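Local coordinates for argonaute protein (Marinitoga piezophila, PDB 5I4A) that uses short RNA guides with a 5'-hydroxyl end to bind complementary DNA or RNA and cleave the target as an RNA-guided endonuclease, at residues E28-L36 and F44-W52; I53-Q61 and L86-K97. All blocks are in the same frame, centred on the assembly; numbering follows the deposited sequence.

Contacts 1 and 2 both use strand 51-56 in the four-stranded antiparallel sheet of the N-terminal domain. V51, which packs on helix 29-40 in contact 1, belongs to the residue set of one side of the strand; E54 and P56, which meet helix 84-101 in contact 2, belong to the alternate set. The contact centres lie about 17 Å apart and are joined by packing of F44 CZ on I53 CD1, 3.5 Å. Both are away from the catalytic residues of the PIWI domain, yet each helix carries a side chain to the guide RNA: R34 lies near nucleotide U21 of chain B, and Y92 hydrogen-bonds to the adenosine nucleotide 11 of chain B.

Contact 1: residues E28-L36 and F44-W52. With nucleotides of chain B.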
loop_
_atom_site.group_PDB
_atom_site.type_symbol
_atom_site.label_atom_id
_atom_site.label_comp_id
_atom_site.label_asym_id
_atom_site.label_seq_id
_atom_site.Cartn_x
_atom_site.Cartn_y
_atom_site.Cartn_z
ATOM N N GLU A 28 12.045 -5.199 -42.508
ATOM C CA GLU A 28 12.160 -6.194 -41.458
ATOM C C GLU A 28 10.885 -6.210 -40.619
ATOM O O GLU A 28 10.305 -5.154 -40.351
ATOM C CB GLU A 28 13.378 -5.905 -40.582
ATOM C CG GLU A 28 14.693 -6.017 -41.335
ATOM C CD GLU A 28 14.928 -7.410 -41.867
ATOM O OE1 GLU A 28 15.127 -8.323 -41.036
ATOM O OE2 GLU A 28 14.900 -7.596 -43.103
ATOM N N PRO A 29 10.414 -7.393 -40.216
ATOM C CA PRO A 29 9.139 -7.460 -39.482
ATOM C C PRO A 29 9.122 -6.636 -38.206
ATOM O O PRO A 29 8.095 -6.024 -37.887
ATOM C CB PRO A 29 8.987 -8.961 -39.197
ATOM C CG PRO A 29 9.762 -9.629 -40.294
ATOM C CD PRO A 29 10.931 -8.727 -40.567
ATOM N N LYS A 30 10.231 -6.595 -37.464
ATOM C CA LYS A 30 10.257 -5.814 -36.231
ATOM C C LYS A 30 10.090 -4.326 -36.517
ATOM O O LYS A 30 9.368 -3.625 -35.796
ATOM C CB LYS A 30 11.557 -6.075 -35.469
ATOM C CG LYS A 30 11.626 -5.387 -34.114
ATOM C CD LYS A 30 12.760 -5.943 -33.267
ATOM C CE LYS A 30 12.572 -7.431 -33.004
ATOM N NZ LYS A 30 11.280 -7.725 -32.318
ATOM N N LEU A 31 10.740 -3.829 -37.571
ATOM C CA LEU A 31 10.607 -2.420 -37.930
ATOM C C LEU A 31 9.217 -2.114 -38.474
ATOM O O LEU A 31 8.635 -1.072 -38.154
ATOM C CB LEU A 31 11.681 -2.038 -38.947
ATOM C CG LEU A 31 11.626 -0.622 -39.525
ATOM C CD1 LEU A 31 11.632 0.418 -38.415
ATOM C CD2 LEU A 31 12.782 -0.395 -40.487
ATOM N N PHE A 32 8.677 -3.005 -39.311
ATOM C CA PHE A 32 7.315 -2.835 -39.811
ATOM C C PHE A 32 6.323 -2.761 -38.657
ATOM O O PHE A 32 5.456 -1.880 -38.619
ATOM C CB PHE A 32 6.976 -3.983 -40.768
ATOM C CG PHE A 32 5.666 -3.817 -41.496
ATOM C CD1 PHE A 32 5.309 -2.599 -42.052
ATOM C CD2 PHE A 32 4.808 -4.895 -41.655
ATOM C CE1 PHE A 32 4.109 -2.451 -42.729
ATOM C CE2 PHE A 32 3.609 -4.754 -42.333
ATOM C CZ PHE A 32 3.260 -3.531 -42.870
ATOM N N ALA A 33 6.459 -3.666 -37.685
ATOM C CA ALA A 33 5.568 -3.657 -36.529
ATOM C C ALA A 33 5.733 -2.385 -35.706
ATOM O O ALA A 33 4.751 -1.838 -35.191
ATOM C CB ALA A 33 5.821 -4.893 -35.666
ATOM N N ARG A 34 6.969 -1.894 -35.573
ATOM C CA ARG A 34 7.203 -0.699 -34.767
ATOM C C ARG A 34 6.562 0.531 -35.398
ATOM O O ARG A 34 5.936 1.340 -34.702
ATOM C CB ARG A 34 8.701 -0.478 -34.574
ATOM C CG ARG A 34 9.044 0.831 -33.880
ATOM C CD ARG A 34 9.468 0.607 -32.439
ATOM N NE ARG A 34 10.833 1.066 -32.197
ATOM C CZ ARG A 34 11.156 2.060 -31.376
ATOM N NH1 ARG A 34 10.212 2.698 -30.697
ATOM N NH2 ARG A 34 12.428 2.407 -31.223
ATOM N N ASN A 35 6.707 0.694 -36.714
ATOM C CA ASN A 35 6.088 1.833 -37.385
ATOM C C ASN A 35 4.568 1.742 -37.332
ATOM O O ASN A 35 3.886 2.760 -37.166
ATOM C CB ASN A 35 6.573 1.923 -38.831
ATOM C CG ASN A 35 8.080 2.069 -38.931
ATOM O OD1 ASN A 35 8.758 2.321 -37.933
ATOM N ND2 ASN A 35 8.611 1.918 -40.138
ATOM N N LEU A 36 4.020 0.533 -37.465
ATOM C CA LEU A 36 2.574 0.364 -37.364
ATOM C C LEU A 36 2.078 0.687 -35.960
ATOM O O LEU A 36 1.010 1.289 -35.795
ATOM C CB LEU A 36 2.182 -1.058 -37.759
ATOM C CG LEU A 36 2.350 -1.374 -39.245
ATOM C CD1 LEU A 36 2.015 -2.827 -39.532
ATOM C CD2 LEU A 36 1.483 -0.440 -40.077
ATOM N N PHE A 44 1.771 -3.451 -32.333
ATOM C CA PHE A 44 1.804 -4.618 -33.201
ATOM C C PHE A 44 2.909 -5.561 -32.740
ATOM O O PHE A 44 3.945 -5.128 -32.230
ATOM C CB PHE A 44 2.064 -4.218 -34.657
ATOM C CG PHE A 44 0.880 -3.608 -35.358
ATOM C CD1 PHE A 44 0.361 -2.391 -34.948
ATOM C CD2 PHE A 44 0.311 -4.238 -36.454
ATOM C CE1 PHE A 44 -0.720 -1.826 -35.601
ATOM C CE2 PHE A 44 -0.771 -3.677 -37.113
ATOM C CZ PHE A 44 -1.285 -2.469 -36.689
ATOM N N GLN A 45 2.687 -6.856 -32.932
ATOM C CA GLN A 45 3.716 -7.856 -32.691
ATOM C C GLN A 45 4.240 -8.377 -34.024
ATOM O O GLN A 45 3.594 -8.244 -35.066
ATOM C CB GLN A 45 3.179 -9.005 -31.828
ATOM C CG GLN A 45 4.253 -9.937 -31.271
ATOM C CD GLN A 45 5.358 -9.200 -30.542
ATOM O OE1 GLN A 45 5.098 -8.329 -29.711
ATOM N NE2 GLN A 45 6.604 -9.544 -30.853
ATOM N N ASP A 46 5.433 -8.965 -33.983
ATOM C CA ASP A 46 6.107 -9.447 -35.178
ATOM C C ASP A 46 6.559 -10.888 -34.987
ATOM O O ASP A 46 6.760 -11.360 -33.865
ATOM C CB ASP A 46 7.319 -8.574 -35.528
ATOM C CG ASP A 46 8.406 -8.637 -34.471
ATOM O OD1 ASP A 46 9.288 -9.515 -34.574
ATOM O OD2 ASP A 46 8.379 -7.807 -33.537
ATOM N N SER A 47 6.710 -11.582 -36.114
ATOM C CA SER A 47 7.313 -12.908 -36.145
ATOM C C SER A 47 8.598 -12.858 -36.959
ATOM O O SER A 47 9.174 -11.784 -37.160
ATOM C CB SER A 47 6.348 -13.938 -36.737
ATOM O OG SER A 47 7.018 -15.157 -37.028
ATOM N N ASN A 48 9.054 -14.018 -37.430
ATOM C CA ASN A 48 10.187 -14.051 -38.342
ATOM C C ASN A 48 9.834 -13.496 -39.715
ATOM O O ASN A 48 10.734 -13.078 -40.451
ATOM C CB ASN A 48 10.716 -15.480 -38.464
ATOM C CG ASN A 48 11.517 -15.905 -37.253
ATOM O OD1 ASN A 48 12.349 -15.148 -36.752
ATOM N ND2 ASN A 48 11.268 -17.116 -36.770
ATOM N N ASP A 49 8.550 -13.480 -40.077
ATOM C CA ASP A 49 8.122 -12.897 -41.346
ATOM C C ASP A 49 6.796 -12.150 -41.280
ATOM O O ASP A 49 6.598 -11.231 -42.080
ATOM C CB ASP A 49 8.024 -13.981 -42.433
ATOM C CG ASP A 49 9.382 -14.520 -42.851
ATOM O OD1 ASP A 49 9.953 -15.344 -42.104
ATOM O OD2 ASP A 49 9.875 -14.129 -43.931
ATOM N N LEU A 50 5.890 -12.482 -40.365
ATOM C CA LEU A 50 4.571 -11.872 -40.310
ATOM C C LEU A 50 4.454 -10.901 -39.139
ATOM O O LEU A 50 5.016 -11.120 -38.061
ATOM C CB LEU A 50 3.478 -12.938 -40.196
ATOM C CG LEU A 50 3.238 -13.807 -41.432
ATOM C CD1 LEU A 50 2.243 -14.913 -41.119
ATOM C CD2 LEU A 50 2.749 -12.956 -42.595
ATOM N N VAL A 51 3.704 -9.826 -39.366
ATOM C CA VAL A 51 3.356 -8.850 -38.340
ATOM C C VAL A 51 1.855 -8.938 -38.106
ATOM O O VAL A 51 1.078 -8.998 -39.066
ATOM C CB VAL A 51 3.770 -7.428 -38.756
ATOM C CG1 VAL A 51 3.099 -6.387 -37.872
ATOM C CG2 VAL A 51 5.281 -7.282 -38.706
ATOM N N TRP A 52 1.444 -8.953 -36.839
ATOM C CA TRP A 52 0.036 -9.131 -36.516
ATOM C C TRP A 52 -0.399 -8.162 -35.425
ATOM O O TRP A 52 0.418 -7.542 -34.737
ATOM C CB TRP A 52 -0.271 -10.578 -36.102
ATOM C CG TRP A 52 0.767 -11.237 -35.247
ATOM C CD1 TRP A 52 1.915 -11.844 -35.672
ATOM C CD2 TRP A 52 0.738 -11.393 -33.822
ATOM N NE1 TRP A 52 2.608 -12.353 -34.600
ATOM C CE2 TRP A 52 1.906 -12.088 -33.454
ATOM C CE3 TRP A 52 -0.157 -11.000 -32.821
ATOM C CZ2 TRP A 52 2.199 -12.408 -32.130
ATOM C CZ3 TRP A 52 0.138 -11.315 -31.507
ATOM C CH2 TRP A 52 1.306 -12.010 -31.173
ATOM P P U B 21 12.713 6.764 -30.147
ATOM O OP1 U B 21 13.445 7.795 -30.939
ATOM O OP2 U B 21 11.783 5.870 -30.874
ATOM O "O5'" U B 21 13.701 5.807 -29.329
ATOM C "C5'" U B 21 15.042 6.200 -29.013
ATOM C "C4'" U B 21 15.056 7.537 -28.306
ATOM O "O4'" U B 21 14.789 7.351 -26.892
ATOM C "C3'" U B 21 16.325 8.404 -28.408
ATOM O "O3'" U B 21 16.054 9.645 -29.064
ATOM C "C2'" U B 21 16.701 8.709 -26.949
ATOM O "O2'" U B 21 17.069 10.057 -26.726
ATOM C "C1'" U B 21 15.435 8.365 -26.169
ATOM N N1 U B 21 15.735 7.905 -24.801
ATOM C C2 U B 21 15.771 8.882 -23.815
ATOM O O2 U B 21 15.536 10.046 -24.007
ATOM N N3 U B 21 16.081 8.486 -22.552
ATOM C C4 U B 21 16.372 7.206 -22.169
ATOM O O4 U B 21 16.632 6.992 -20.988
ATOM C C5 U B 21 16.338 6.229 -23.217
ATOM C C6 U B 21 16.035 6.600 -24.474
#
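A33 and L36 of helix 29-40 pack on F44 and V51 of a beta hairpin whose first strand, 45-46, is an edge strand of the N-terminal domain's four-stranded antiparallel sheet. The tight part is mostly apolar. A33 CB sits 3.8 Å from V51 CG1, and L36 CB lies almost over the middle of the F44 ring, 3.5 Å from its centroid and 9° off the normal, a CH-pi contact. F44 CG lies anti to its carbonyl carbon (chi1 -75°), which lays the ring under L36. V51 CG2 reaches F32 CD2 at 3.8 Å, and F32 in turn meets Y70 edge-to-face. P29 is pressed in beside A33, its O 3.2 Å from V51 CG2 and its CB on D46 CB, while its ring rests on the turn with CB 3.5 Å from S47 O.

Toward solvent, beside the exposed N48 and D49, the packing thins out. R34 leaves the helix away from the hairpin; its guanidinium comes near U21 of chain B, NH2 3.5 Å from OP2, and NH1 makes a weak bond to an RNA phosphate. On this solvent side K30 doubles back through its last two torsions into a salt bridge, NZ donating to the syn side of D46 OD2 at 3.1 Å, 19° out of the carboxylate plane.

Contact 2: residues I53-Q61 and L86-K97; sequences IEIPDIDFQ and LFVKTLYKYIKK. With nucleotides of chain B.
E54, Y94 and T90 carry this crossing of strand and helix; segments 53-56 and 86-97 run at 84°, their axes 7.6 Å apart at closest approach. The helix thereby covers one face of the N-terminal domain's sheet. T90 lies at the centre: its CG2 presses on E54 O at 3.3 Å and on P56 CD, while OG1 turns back to donate to L86 O at 2.6 Å. That oxygen also accepts T90 N, from the other face of its plane.

Y94 has CG anti to the backbone N (chi1 -178°), and P56, I58 and F60 pack obliquely against its ring. I58 CD1 lies 3.5 Å from Y94 CZ. K97 crosses F60 obliquely, its CD 3.6 Å from F60 CZ, and its amine goes on to a salt bridge with D101.

E54 OE1 grazes L86 CD1 and accepts from a water that also donates to T90 OG1, while OE2 pairs with R19. A water bridges E54 O to K93 NZ; another, at E54 N, is held only weakly by that lysine. On the far side of the helix Y92 OH donates to OP2 of the adenosine nucleotide 11 of chain B (3.2 Å), and one face of its ring lies against the adenine, N7 over its centre. Polar links between strand and helix thus run through water, and R19, with K89 and K93 nearby, probably stabilises E54 as a carboxylate.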
loop_
_atom_site.group_PDB
_atom_site.type_symbol
_atom_site.label_atom_id
_atom_site.label_comp_id
_atom_site.label_asym_id
_atom_site.label_seq_id
_atom_site.Cartn_x
_atom_site.Cartn_y
_atom_site.Cartn_z
ATOM N N ILE A 53 -1.718 -8.042 -35.280
ATOM C CA ILE A 53 -2.337 -7.179 -34.283
ATOM C C ILE A 53 -3.575 -7.882 -33.742
ATOM O O ILE A 53 -4.343 -8.484 -34.501
ATOM C CB ILE A 53 -2.689 -5.793 -34.867
ATOM C CG1 ILE A 53 -3.246 -4.872 -33.778
ATOM C CG2 ILE A 53 -3.670 -5.914 -36.035
ATOM C CD1 ILE A 53 -3.629 -3.498 -34.282
ATOM N N GLU A 54 -3.757 -7.822 -32.427
ATOM C CA GLU A 54 -4.918 -8.394 -31.757
ATOM C C GLU A 54 -5.812 -7.251 -31.293
ATOM O O GLU A 54 -5.373 -6.390 -30.522
ATOM C CB GLU A 54 -4.489 -9.277 -30.587
ATOM C CG GLU A 54 -3.794 -10.557 -31.028
ATOM C CD GLU A 54 -2.859 -11.123 -29.978
ATOM O OE1 GLU A 54 -2.597 -10.433 -28.970
ATOM O OE2 GLU A 54 -2.376 -12.259 -30.166
ATOM N N ILE A 55 -7.053 -7.240 -31.771
ATOM C CA ILE A 55 -7.959 -6.115 -31.549
ATOM C C ILE A 55 -9.295 -6.649 -31.050
ATOM O O ILE A 55 -9.613 -7.836 -31.222
ATOM C CB ILE A 55 -8.158 -5.278 -32.836
ATOM C CG1 ILE A 55 -8.715 -6.155 -33.959
ATOM C CG2 ILE A 55 -6.864 -4.604 -33.245
ATOM C CD1 ILE A 55 -9.325 -5.369 -35.101
ATOM N N PRO A 56 -10.105 -5.794 -30.427
ATOM C CA PRO A 56 -11.491 -6.176 -30.149
ATOM C C PRO A 56 -12.263 -6.324 -31.449
ATOM O O PRO A 56 -11.901 -5.762 -32.485
ATOM C CB PRO A 56 -12.034 -5.012 -29.311
ATOM C CG PRO A 56 -10.829 -4.231 -28.870
ATOM C CD PRO A 56 -9.794 -4.443 -29.928
ATOM N N ASP A 57 -13.347 -7.097 -31.386
ATOM C CA ASP A 57 -14.183 -7.337 -32.561
ATOM C C ASP A 57 -15.109 -6.144 -32.807
ATOM O O ASP A 57 -16.336 -6.233 -32.747
ATOM C CB ASP A 57 -14.971 -8.628 -32.401
ATOM C CG ASP A 57 -15.706 -9.020 -33.666
ATOM O OD1 ASP A 57 -15.274 -8.591 -34.757
ATOM O OD2 ASP A 57 -16.712 -9.754 -33.573
ATOM N N ILE A 58 -14.484 -5.002 -33.085
ATOM C CA ILE A 58 -15.185 -3.759 -33.366
ATOM C C ILE A 58 -14.546 -3.120 -34.591
ATOM O O ILE A 58 -13.507 -3.565 -35.080
ATOM C CB ILE A 58 -15.166 -2.789 -32.163
ATOM C CG1 ILE A 58 -13.773 -2.732 -31.526
ATOM C CG2 ILE A 58 -16.206 -3.205 -31.132
ATOM C CD1 ILE A 58 -12.843 -1.690 -32.122
ATOM N N ASP A 59 -15.187 -2.066 -35.088
ATOM C CA ASP A 59 -14.630 -1.338 -36.218
ATOM C C ASP A 59 -13.320 -0.683 -35.807
ATOM O O ASP A 59 -13.274 0.101 -34.853
ATOM C CB ASP A 59 -15.616 -0.292 -36.727
ATOM C CG ASP A 59 -15.339 0.113 -38.161
ATOM O OD1 ASP A 59 -15.340 -0.776 -39.041
ATOM O OD2 ASP A 59 -15.104 1.315 -38.407
ATOM N N PHE A 60 -12.252 -1.018 -36.525
ATOM C CA PHE A 60 -10.895 -0.605 -36.173
ATOM C C PHE A 60 -10.195 -0.246 -37.480
ATOM O O PHE A 60 -9.762 -1.133 -38.222
ATOM C CB PHE A 60 -10.168 -1.719 -35.426
ATOM C CG PHE A 60 -8.874 -1.291 -34.786
ATOM C CD1 PHE A 60 -7.796 -0.893 -35.559
ATOM C CD2 PHE A 60 -8.727 -1.319 -33.410
ATOM C CE1 PHE A 60 -6.606 -0.510 -34.972
ATOM C CE2 PHE A 60 -7.537 -0.940 -32.818
ATOM C CZ PHE A 60 -6.475 -0.534 -33.604
ATOM N N GLN A 61 -10.083 1.051 -37.756
ATOM C CA GLN A 61 -9.480 1.535 -38.993
ATOM C C GLN A 61 -7.982 1.717 -38.769
ATOM O O GLN A 61 -7.561 2.599 -38.012
ATOM C CB GLN A 61 -10.142 2.836 -39.436
ATOM C CG GLN A 61 -11.645 2.723 -39.666
ATOM C CD GLN A 61 -11.996 2.018 -40.965
ATOM O OE1 GLN A 61 -12.010 0.789 -41.038
ATOM N NE2 GLN A 61 -12.286 2.800 -42.000
ATOM N N LEU A 86 -6.070 -12.654 -22.649
ATOM C CA LEU A 86 -5.902 -12.018 -23.951
ATOM C C LEU A 86 -6.976 -10.967 -24.191
ATOM O O LEU A 86 -6.690 -9.882 -24.714
ATOM C CB LEU A 86 -5.928 -13.070 -25.059
ATOM C CG LEU A 86 -5.804 -12.579 -26.503
ATOM C CD1 LEU A 86 -4.562 -11.722 -26.673
ATOM C CD2 LEU A 86 -5.778 -13.757 -27.464
ATOM N N PHE A 87 -8.222 -11.268 -23.812
ATOM C CA PHE A 87 -9.291 -10.287 -23.965
ATOM C C PHE A 87 -9.019 -9.044 -23.128
ATOM O O PHE A 87 -9.198 -7.916 -23.603
ATOM C CB PHE A 87 -10.634 -10.913 -23.582
ATOM C CG PHE A 87 -11.796 -9.962 -23.670
ATOM C CD1 PHE A 87 -12.451 -9.763 -24.872
ATOM C CD2 PHE A 87 -12.229 -9.264 -22.553
ATOM C CE1 PHE A 87 -13.516 -8.886 -24.958
ATOM C CE2 PHE A 87 -13.294 -8.387 -22.634
ATOM C CZ PHE A 87 -13.935 -8.198 -23.837
ATOM N N VAL A 88 -8.581 -9.231 -21.881
ATOM C CA VAL A 88 -8.321 -8.097 -20.997
ATOM C C VAL A 88 -7.124 -7.297 -21.494
ATOM O O VAL A 88 -7.152 -6.061 -21.532
ATOM C CB VAL A 88 -8.115 -8.586 -19.551
ATOM C CG1 VAL A 88 -7.659 -7.439 -18.656
ATOM C CG2 VAL A 88 -9.395 -9.206 -19.013
ATOM N N LYS A 89 -6.050 -7.991 -21.874
ATOM C CA LYS A 89 -4.881 -7.313 -22.424
ATOM C C LYS A 89 -5.257 -6.494 -23.653
ATOM O O LYS A 89 -4.863 -5.329 -23.786
ATOM C CB LYS A 89 -3.804 -8.339 -22.768
ATOM C CG LYS A 89 -2.679 -7.806 -23.635
ATOM C CD LYS A 89 -1.774 -8.935 -24.098
ATOM C CE LYS A 89 -0.655 -8.424 -24.989
ATOM N NZ LYS A 89 0.241 -9.530 -25.423
ATOM N N THR A 90 -6.038 -7.091 -24.557
ATOM C CA THR A 90 -6.446 -6.395 -25.773
ATOM C C THR A 90 -7.310 -5.183 -25.454
ATOM O O THR A 90 -7.140 -4.114 -26.053
ATOM C CB THR A 90 -7.198 -7.356 -26.690
ATOM O OG1 THR A 90 -6.404 -8.531 -26.905
ATOM C CG2 THR A 90 -7.496 -6.697 -28.026
ATOM N N LEU A 91 -8.245 -5.330 -24.514
ATOM C CA LEU A 91 -9.119 -4.218 -24.156
ATOM C C LEU A 91 -8.329 -3.080 -23.515
ATOM O O LEU A 91 -8.597 -1.902 -23.780
ATOM C CB LEU A 91 -10.219 -4.712 -23.219
ATOM C CG LEU A 91 -11.410 -3.798 -22.938
ATOM C CD1 LEU A 91 -12.068 -3.354 -24.230
ATOM C CD2 LEU A 91 -12.407 -4.525 -22.057
ATOM N N TYR A 92 -7.347 -3.416 -22.673
ATOM C CA TYR A 92 -6.486 -2.397 -22.078
ATOM C C TYR A 92 -5.741 -1.612 -23.150
ATOM O O TYR A 92 -5.687 -0.376 -23.110
ATOM C CB TYR A 92 -5.501 -3.047 -21.108
ATOM C CG TYR A 92 -5.935 -3.012 -19.660
ATOM C CD1 TYR A 92 -6.274 -1.815 -19.043
ATOM C CD2 TYR A 92 -6.007 -4.179 -18.912
ATOM C CE1 TYR A 92 -6.670 -1.782 -17.718
ATOM C CE2 TYR A 92 -6.401 -4.156 -17.589
ATOM C CZ TYR A 92 -6.730 -2.956 -16.995
ATOM O OH TYR A 92 -7.125 -2.934 -15.678
ATOM N N LYS A 93 -5.149 -2.317 -24.116
ATOM C CA LYS A 93 -4.440 -1.638 -25.194
ATOM C C LYS A 93 -5.389 -0.811 -26.047
ATOM O O LYS A 93 -5.012 0.260 -26.539
ATOM C CB LYS A 93 -3.697 -2.658 -26.057
ATOM C CG LYS A 93 -2.620 -3.433 -25.311
ATOM C CD LYS A 93 -2.054 -4.556 -26.165
ATOM C CE LYS A 93 -1.414 -4.020 -27.434
ATOM N NZ LYS A 93 -0.901 -5.126 -28.289
ATOM N N TYR A 94 -6.623 -1.282 -26.224
ATOM C CA TYR A 94 -7.583 -0.536 -27.028
ATOM C C TYR A 94 -8.008 0.748 -26.330
ATOM O O TYR A 94 -8.192 1.784 -26.981
ATOM C CB TYR A 94 -8.799 -1.403 -27.342
ATOM C CG TYR A 94 -9.805 -0.690 -28.205
ATOM C CD1 TYR A 94 -9.447 -0.211 -29.456
ATOM C CD2 TYR A 94 -11.106 -0.484 -27.770
ATOM C CE1 TYR A 94 -10.355 0.449 -30.252
ATOM C CE2 TYR A 94 -12.024 0.177 -28.562
ATOM C CZ TYR A 94 -11.641 0.641 -29.802
ATOM O OH TYR A 94 -12.542 1.299 -30.602
ATOM N N ILE A 95 -8.175 0.699 -25.006
ATOM C CA ILE A 95 -8.513 1.903 -24.253
ATOM C C ILE A 95 -7.373 2.907 -24.324
ATOM O O ILE A 95 -7.592 4.110 -24.515
ATOM C CB ILE A 95 -8.858 1.536 -22.797
ATOM C CG1 ILE A 95 -10.222 0.846 -22.743
ATOM C CG2 ILE A 95 -8.826 2.771 -21.898
ATOM C CD1 ILE A 95 -10.349 -0.141 -21.613
ATOM N N LYS A 96 -6.138 2.425 -24.178
ATOM C CA LYS A 96 -4.973 3.297 -24.278
ATOM C C LYS A 96 -4.930 4.007 -25.625
ATOM O O LYS A 96 -4.684 5.217 -25.694
ATOM C CB LYS A 96 -3.702 2.479 -24.056
ATOM C CG LYS A 96 -2.411 3.268 -24.157
ATOM C CD LYS A 96 -1.217 2.352 -23.951
ATOM C CE LYS A 96 0.078 3.133 -23.889
ATOM N NZ LYS A 96 1.223 2.244 -23.568
ATOM N N LYS A 97 -5.169 3.266 -26.710
ATOM C CA LYS A 97 -5.145 3.868 -28.040
ATOM C C LYS A 97 -6.160 4.996 -28.154
ATOM O O LYS A 97 -5.852 6.073 -28.676
ATOM C CB LYS A 97 -5.413 2.810 -29.111
ATOM C CG LYS A 97 -5.818 3.417 -30.445
ATOM C CD LYS A 97 -6.131 2.366 -31.492
ATOM C CE LYS A 97 -6.627 3.023 -32.775
ATOM N NZ LYS A 97 -5.703 4.104 -33.229
ATOM P P A B 11 -4.425 -5.116 -14.229
ATOM O OP1 A B 11 -4.085 -3.685 -14.424
ATOM O OP2 A B 11 -5.822 -5.580 -14.428
ATOM O "O5'" A B 11 -3.471 -5.957 -15.184
ATOM C "C5'" A B 11 -3.720 -7.327 -15.452
ATOM C "C4'" A B 11 -2.976 -7.770 -16.680
ATOM O "O4'" A B 11 -3.564 -7.128 -17.843
ATOM C "C3'" A B 11 -1.511 -7.358 -16.711
ATOM O "O3'" A B 11 -0.641 -8.259 -16.033
ATOM C "C2'" A B 11 -1.222 -7.206 -18.200
ATOM O "O2'" A B 11 -0.976 -8.463 -18.816
ATOM C "C1'" A B 11 -2.552 -6.667 -18.710
ATOM N N9 A B 11 -2.579 -5.194 -18.704
ATOM C C8 A B 11 -2.903 -4.331 -17.682
ATOM N N7 A B 11 -2.826 -3.064 -18.018
ATOM C C5 A B 11 -2.423 -3.108 -19.351
ATOM C C6 A B 11 -2.156 -2.113 -20.306
ATOM N N6 A B 11 -2.256 -0.799 -20.061
ATOM N N1 A B 11 -1.778 -2.516 -21.536
ATOM C C2 A B 11 -1.674 -3.825 -21.802
ATOM N N3 A B 11 -1.896 -4.852 -20.991
ATOM C C4 A B 11 -2.269 -4.413 -19.777
HETATM O O HOH W 1 -1.223 -6.918 -30.818
HETATM O O HOH W 2 -3.561 -6.147 -28.632
HETATM O O HOH W 3 -0.655 -11.802 -26.663
HETATM O O HOH W 4 -3.874 -7.971 -27.386
HETATM O O HOH W 5 -5.588 3.396 -36.144
#